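Local coordinates for putative transcriptional regulator protein, LacI family (Rhizobium etli, PDB 3MIZ) that probably binds cis-regulatory DNA as a LacI-type transcription factor, most likely acting as a repressor, at residues I134-R138 with R149-F153; N182-A188 with Q211-A215. All coordinates share one frame; numbering follows the deposited sequence.

From the N terminus the chain first builds the lobe around the sheet that contains strand 15-20, then enters a second lobe, where both contacts lie. Contact 1 closes the shorter loop, 10 residues between its segments, by laying helix 144-160 on strand 134-138. The chain then runs through strand 167-174 before contact 2 closes a loop of 22 residues, which includes strand 200-203, by pairing helices 184-192 and 206-217. The loops follow in series, neither nested nor crossed. They meet at I137, whose CD1 lies 3.6 Å from A188 CB and 3.8 Å from I212 CD1, while the neighbouring Y136 packs on helix 144-160: that helix therefore covers one face of the sheet, and the helix pair of contact 2 the opposite one.

Contact 1 of 2, residues I134-R138 with R149-F153; sequences IGYIR and RLDAF
Y136 and F153 form the centre of this contact, in which a strand is covered by the helix that follows it in the beta-alpha-beta unit 134-138, 144-160, 167-174 of a periplasmic-binding-protein-like lobe. Strand and helix segments run nearly antiparallel, with axes 10.3 Å apart, as expected for a crossover helix lying on its sheet. Y136 sends its ring toward the helix with CG anti to the backbone N (chi1 -172°), and F153 answers with the same kind of first torsion. The rings pass each other in opposite directions: their planes are 25° apart but the centroids are separated by 5.1 Å, so they are slid apart with little overlap. Y136 CD1 sits over the rim of one F153 face, and Y136 CB comes to 3.5 Å from F153 CE2. At the edge of the F153 ring, near its plane, I134 places CG2 3.6 Å from CE1, while its CG1 branch leads away.

Farther along the tyrosine, CD2 meets L150 CD1 at 3.9 Å by an oblique approach, and OH reaches R149 CB at 3.4 Å. R149 thus lends the contact only the base of its side chain; the extended remainder leaves it for a salt bridge with D115, a hydrogen bond to G204 O and a cation-pi contact with F232. L150 uses its two methyls separately. R138 bends at chi3 (61°), which brings one face of its guanidinium over L150, with NE 3.4 Å from CD2.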
loop_
_atom_site.group_PDB
_atom_site.type_symbol
_atom_site.label_atom_id
_atom_site.label_comp_id
_atom_site.label_asym_id
_atom_site.label_seq_id
_atom_site.Cartn_x
_atom_site.Cartn_y
_atom_site.Cartn_z
ATOM N N ILE A 134 -15.237 -21.927 -14.913
ATOM C CA ILE A 134 -14.401 -20.916 -14.267
ATOM C C ILE A 134 -15.005 -19.518 -14.276
ATOM O O ILE A 134 -15.595 -19.094 -15.268
ATOM C CB ILE A 134 -13.023 -20.820 -14.964
ATOM C CG1 ILE A 134 -12.424 -22.217 -15.149
ATOM C CG2 ILE A 134 -12.094 -19.922 -14.156
ATOM C CD1 ILE A 134 -12.111 -22.906 -13.864
ATOM N N GLY A 135 -14.843 -18.806 -13.163
ATOM C CA GLY A 135 -15.351 -17.452 -13.073
ATOM C C GLY A 135 -14.191 -16.476 -13.129
ATOM O O GLY A 135 -13.064 -16.819 -12.779
ATOM N N TYR A 136 -14.457 -15.259 -13.589
ATOM C CA TYR A 136 -13.425 -14.237 -13.671
ATOM C C TYR A 136 -14.081 -12.893 -13.356
ATOM O O TYR A 136 -15.002 -12.469 -14.052
ATOM C CB TYR A 136 -12.812 -14.198 -15.079
ATOM C CG TYR A 136 -11.608 -13.287 -15.189
ATOM C CD1 TYR A 136 -10.313 -13.774 -14.986
ATOM C CD2 TYR A 136 -11.768 -11.920 -15.415
ATOM C CE1 TYR A 136 -9.204 -12.914 -14.997
ATOM C CE2 TYR A 136 -10.671 -11.052 -15.424
ATOM C CZ TYR A 136 -9.395 -11.556 -15.210
ATOM O OH TYR A 136 -8.322 -10.695 -15.176
ATOM N N ILE A 137 -13.634 -12.242 -12.288
ATOM C CA ILE A 137 -14.182 -10.945 -11.927
ATOM C C ILE A 137 -13.131 -9.914 -12.324
ATOM O O ILE A 137 -12.015 -9.878 -11.783
ATOM C CB ILE A 137 -14.530 -10.884 -10.430
ATOM C CG1 ILE A 137 -15.513 -12.012 -10.089
ATOM C CG2 ILE A 137 -15.189 -9.562 -10.104
ATOM C CD1 ILE A 137 -16.007 -11.990 -8.656
ATOM N N ARG A 138 -13.507 -9.105 -13.310
ATOM C CA ARG A 138 -12.654 -8.089 -13.916
ATOM C C ARG A 138 -12.212 -6.872 -13.124
ATOM O O ARG A 138 -12.998 -6.232 -12.421
ATOM C CB ARG A 138 -13.320 -7.577 -15.200
ATOM C CG ARG A 138 -13.638 -8.661 -16.214
ATOM C CD ARG A 138 -14.537 -8.120 -17.312
ATOM N NE ARG A 138 -13.902 -7.029 -18.053
ATOM C CZ ARG A 138 -14.507 -6.339 -19.016
ATOM N NH1 ARG A 138 -15.759 -6.623 -19.347
ATOM N NH2 ARG A 138 -13.854 -5.382 -19.662
ATOM N N ARG A 149 -5.102 -9.254 -19.089
ATOM C CA ARG A 149 -5.281 -10.465 -18.293
ATOM C C ARG A 149 -6.563 -11.172 -18.727
ATOM O O ARG A 149 -6.631 -12.404 -18.754
ATOM C CB ARG A 149 -5.347 -10.114 -16.804
ATOM C CG ARG A 149 -4.080 -9.445 -16.313
ATOM C CD ARG A 149 -4.207 -8.934 -14.889
ATOM N NE ARG A 149 -3.057 -8.105 -14.546
ATOM C CZ ARG A 149 -2.885 -7.514 -13.370
ATOM N NH1 ARG A 149 -3.789 -7.653 -12.408
ATOM N NH2 ARG A 149 -1.802 -6.779 -13.160
ATOM N N LEU A 150 -7.573 -10.382 -19.071
ATOM C CA LEU A 150 -8.852 -10.923 -19.517
ATOM C C LEU A 150 -8.692 -11.527 -20.911
ATOM O O LEU A 150 -9.274 -12.573 -21.217
ATOM C CB LEU A 150 -9.918 -9.825 -19.537
ATOM C CG LEU A 150 -11.279 -10.231 -20.121
ATOM C CD1 LEU A 150 -11.908 -11.356 -19.288
ATOM C CD2 LEU A 150 -12.186 -9.017 -20.155
ATOM N N ASP A 151 -7.898 -10.872 -21.756
ATOM C CA ASP A 151 -7.665 -11.393 -23.102
ATOM C C ASP A 151 -7.053 -12.788 -22.981
ATOM O O ASP A 151 -7.400 -13.702 -23.732
ATOM C CB ASP A 151 -6.687 -10.516 -23.884
ATOM C CG ASP A 151 -7.287 -9.189 -24.328
ATOM O OD1 ASP A 151 -8.533 -9.061 -24.407
ATOM O OD2 ASP A 151 -6.488 -8.274 -24.622
ATOM N N ALA A 152 -6.133 -12.936 -22.033
ATOM C CA ALA A 152 -5.444 -14.207 -21.817
ATOM C C ALA A 152 -6.406 -15.273 -21.330
ATOM O O ALA A 152 -6.375 -16.406 -21.799
ATOM C CB ALA A 152 -4.319 -14.035 -20.814
ATOM N N PHE A 153 -7.255 -14.907 -20.382
ATOM C CA PHE A 153 -8.228 -15.842 -19.833
ATOM C C PHE A 153 -9.133 -16.356 -20.947
ATOM O O PHE A 153 -9.374 -17.560 -21.060
ATOM C CB PHE A 153 -9.064 -15.145 -18.757
ATOM C CG PHE A 153 -10.153 -16.001 -18.182
ATOM C CD1 PHE A 153 -9.848 -17.165 -17.483
ATOM C CD2 PHE A 153 -11.488 -15.641 -18.331
ATOM C CE1 PHE A 153 -10.864 -17.958 -16.938
ATOM C CE2 PHE A 153 -12.507 -16.426 -17.791
ATOM C CZ PHE A 153 -12.193 -17.585 -17.094
#

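Contact 2 of 2, residues N182-A188 with Q211-A215; sequences NYVFAAA and QIYIA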
loop_
_atom_site.group_PDB
_atom_site.type_symbol
_atom_site.label_atom_id
_atom_site.label_comp_id
_atom_site.label_asym_id
_atom_site.label_seq_id
_atom_site.Cartn_x
_atom_site.Cartn_y
_atom_site.Cartn_z
ATOM N N ASN A 182 -17.079 0.400 -6.532
ATOM C CA ASN A 182 -16.645 -0.977 -6.319
ATOM C C ASN A 182 -17.741 -1.928 -5.833
ATOM O O ASN A 182 -18.335 -1.719 -4.782
ATOM C CB ASN A 182 -15.466 -0.954 -5.341
ATOM C CG ASN A 182 -14.843 -2.318 -5.142
ATOM O OD1 ASN A 182 -15.522 -3.268 -4.749
ATOM N ND2 ASN A 182 -13.539 -2.423 -5.406
ATOM N N TYR A 183 -17.994 -2.981 -6.607
ATOM C CA TYR A 183 -19.035 -3.950 -6.263
ATOM C C TYR A 183 -18.560 -5.393 -6.406
ATOM O O TYR A 183 -19.327 -6.268 -6.824
ATOM C CB TYR A 183 -20.274 -3.731 -7.148
ATOM C CG TYR A 183 -19.958 -3.409 -8.596
ATOM C CD1 TYR A 183 -19.672 -2.103 -8.988
ATOM C CD2 TYR A 183 -19.915 -4.412 -9.572
ATOM C CE1 TYR A 183 -19.348 -1.795 -10.312
ATOM C CE2 TYR A 183 -19.593 -4.114 -10.901
ATOM C CZ TYR A 183 -19.308 -2.799 -11.261
ATOM O OH TYR A 183 -18.974 -2.481 -12.564
ATOM N N VAL A 184 -17.304 -5.642 -6.045
ATOM C CA VAL A 184 -16.733 -6.983 -6.159
ATOM C C VAL A 184 -17.501 -7.999 -5.313
ATOM O O VAL A 184 -17.863 -9.069 -5.800
ATOM C CB VAL A 184 -15.237 -6.998 -5.735
ATOM C CG1 VAL A 184 -14.655 -8.377 -5.949
ATOM C CG2 VAL A 184 -14.448 -5.961 -6.546
ATOM N N PHE A 185 -17.752 -7.662 -4.051
ATOM C CA PHE A 185 -18.480 -8.569 -3.161
ATOM C C PHE A 185 -19.841 -8.960 -3.744
ATOM O O PHE A 185 -20.202 -10.145 -3.778
ATOM C CB PHE A 185 -18.698 -7.912 -1.793
ATOM C CG PHE A 185 -19.490 -8.759 -0.833
ATOM C CD1 PHE A 185 -18.893 -9.827 -0.166
ATOM C CD2 PHE A 185 -20.844 -8.505 -0.620
ATOM C CE1 PHE A 185 -19.627 -10.629 0.696
ATOM C CE2 PHE A 185 -21.594 -9.304 0.241
ATOM C CZ PHE A 185 -20.984 -10.371 0.902
ATOM N N ALA A 186 -20.593 -7.958 -4.191
ATOM C CA ALA A 186 -21.920 -8.187 -4.755
ATOM C C ALA A 186 -21.864 -9.018 -6.028
ATOM O O ALA A 186 -22.720 -9.875 -6.251
ATOM C CB ALA A 186 -22.620 -6.851 -5.026
ATOM N N ALA A 187 -20.858 -8.770 -6.860
ATOM C CA ALA A 187 -20.711 -9.512 -8.104
ATOM C C ALA A 187 -20.339 -10.969 -7.829
ATOM O O ALA A 187 -20.872 -11.877 -8.457
ATOM C CB ALA A 187 -19.653 -8.861 -8.982
ATOM N N ALA A 188 -19.427 -11.184 -6.886
ATOM C CA ALA A 188 -18.985 -12.535 -6.536
ATOM C C ALA A 188 -20.116 -13.319 -5.890
ATOM O O ALA A 188 -20.229 -14.533 -6.062
ATOM C CB ALA A 188 -17.796 -12.467 -5.587
ATOM N N GLN A 211 -12.654 -9.531 -1.123
ATOM C CA GLN A 211 -14.118 -9.527 -1.199
ATOM C C GLN A 211 -14.707 -10.848 -1.676
ATOM O O GLN A 211 -15.813 -11.220 -1.264
ATOM C CB GLN A 211 -14.596 -8.393 -2.108
ATOM C CG GLN A 211 -14.245 -7.017 -1.562
ATOM C CD GLN A 211 -14.848 -5.899 -2.378
ATOM O OE1 GLN A 211 -16.074 -5.805 -2.513
ATOM N NE2 GLN A 211 -13.995 -5.043 -2.928
ATOM N N ILE A 212 -13.978 -11.547 -2.546
ATOM C CA ILE A 212 -14.428 -12.837 -3.069
ATOM C C ILE A 212 -14.321 -13.915 -1.973
ATOM O O ILE A 212 -15.149 -14.823 -1.894
ATOM C CB ILE A 212 -13.595 -13.243 -4.311
ATOM C CG1 ILE A 212 -13.722 -12.152 -5.384
ATOM C CG2 ILE A 212 -14.101 -14.573 -4.878
ATOM C CD1 ILE A 212 -12.829 -12.337 -6.585
ATOM N N TYR A 213 -13.291 -13.827 -1.137
ATOM C CA TYR A 213 -13.136 -14.789 -0.042
ATOM C C TYR A 213 -14.325 -14.630 0.895
ATOM O O TYR A 213 -14.943 -15.610 1.306
ATOM C CB TYR A 213 -11.856 -14.512 0.756
ATOM C CG TYR A 213 -10.660 -15.351 0.357
ATOM C CD1 TYR A 213 -10.190 -15.365 -0.955
ATOM C CD2 TYR A 213 -9.960 -16.085 1.317
ATOM C CE1 TYR A 213 -9.047 -16.085 -1.304
ATOM C CE2 TYR A 213 -8.814 -16.802 0.982
ATOM C CZ TYR A 213 -8.363 -16.798 -0.327
ATOM O OH TYR A 213 -7.218 -17.489 -0.653
ATOM N N ILE A 214 -14.632 -13.382 1.236
ATOM C CA ILE A 214 -15.735 -13.090 2.146
ATOM C C ILE A 214 -17.076 -13.481 1.530
ATOM O O ILE A 214 -17.945 -14.028 2.213
ATOM C CB ILE A 214 -15.734 -11.599 2.554
ATOM C CG1 ILE A 214 -14.412 -11.281 3.282
ATOM C CG2 ILE A 214 -16.926 -11.288 3.463
ATOM C CD1 ILE A 214 -14.307 -9.875 3.788
ATOM N N ALA A 215 -17.236 -13.213 0.238
ATOM C CA ALA A 215 -18.468 -13.573 -0.449
ATOM C C ALA A 215 -18.691 -15.090 -0.364
ATOM O O ALA A 215 -19.785 -15.551 -0.056
ATOM C CB ALA A 215 -18.394 -13.136 -1.906
HETATM O O HOH W 1 -17.814 -3.838 -2.857
#
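Q211 reaches across to N182 and F185 with an extended side chain whose amide is held at both ends. Its NE2 donates to N182 OD1 at 3.0 Å with an N-H...O angle of 159°, the acceptor lying close to the Q211 amide plane. Its OE1 accepts from F185 N at 2.9 Å, although that donor stands 50° out of the carbonyl plane. The second bond to N182 OD1 comes from V184 N at 3.2 Å, and the two donors approach from opposite faces of the carboxamide. This closes an Asx turn just before helix 184-192, which packs beside helix 206-217 in the periplasmic-binding-protein-like fold, the axes of segments 184-188 and 211-215 crossing at -45°. The buried part faces strand 134-138: A188 CB meets A215 CB at 3.8 Å, and V184 CG1 meets I212 CG1 at 3.9 Å. F185 and N182 form the more solvent-accessible side. There the F185 ring turns an edge to the backbone of I214, CE1 coming to 3.4 Å from A215 CA, while K243 of the second subunit packs on F185 and Q211. A water lies within hydrogen-bonding distance of N182 O (2.9 Å) and Q211 OE1 (2.6 Å), though it has more acceptors in reach than protons to give.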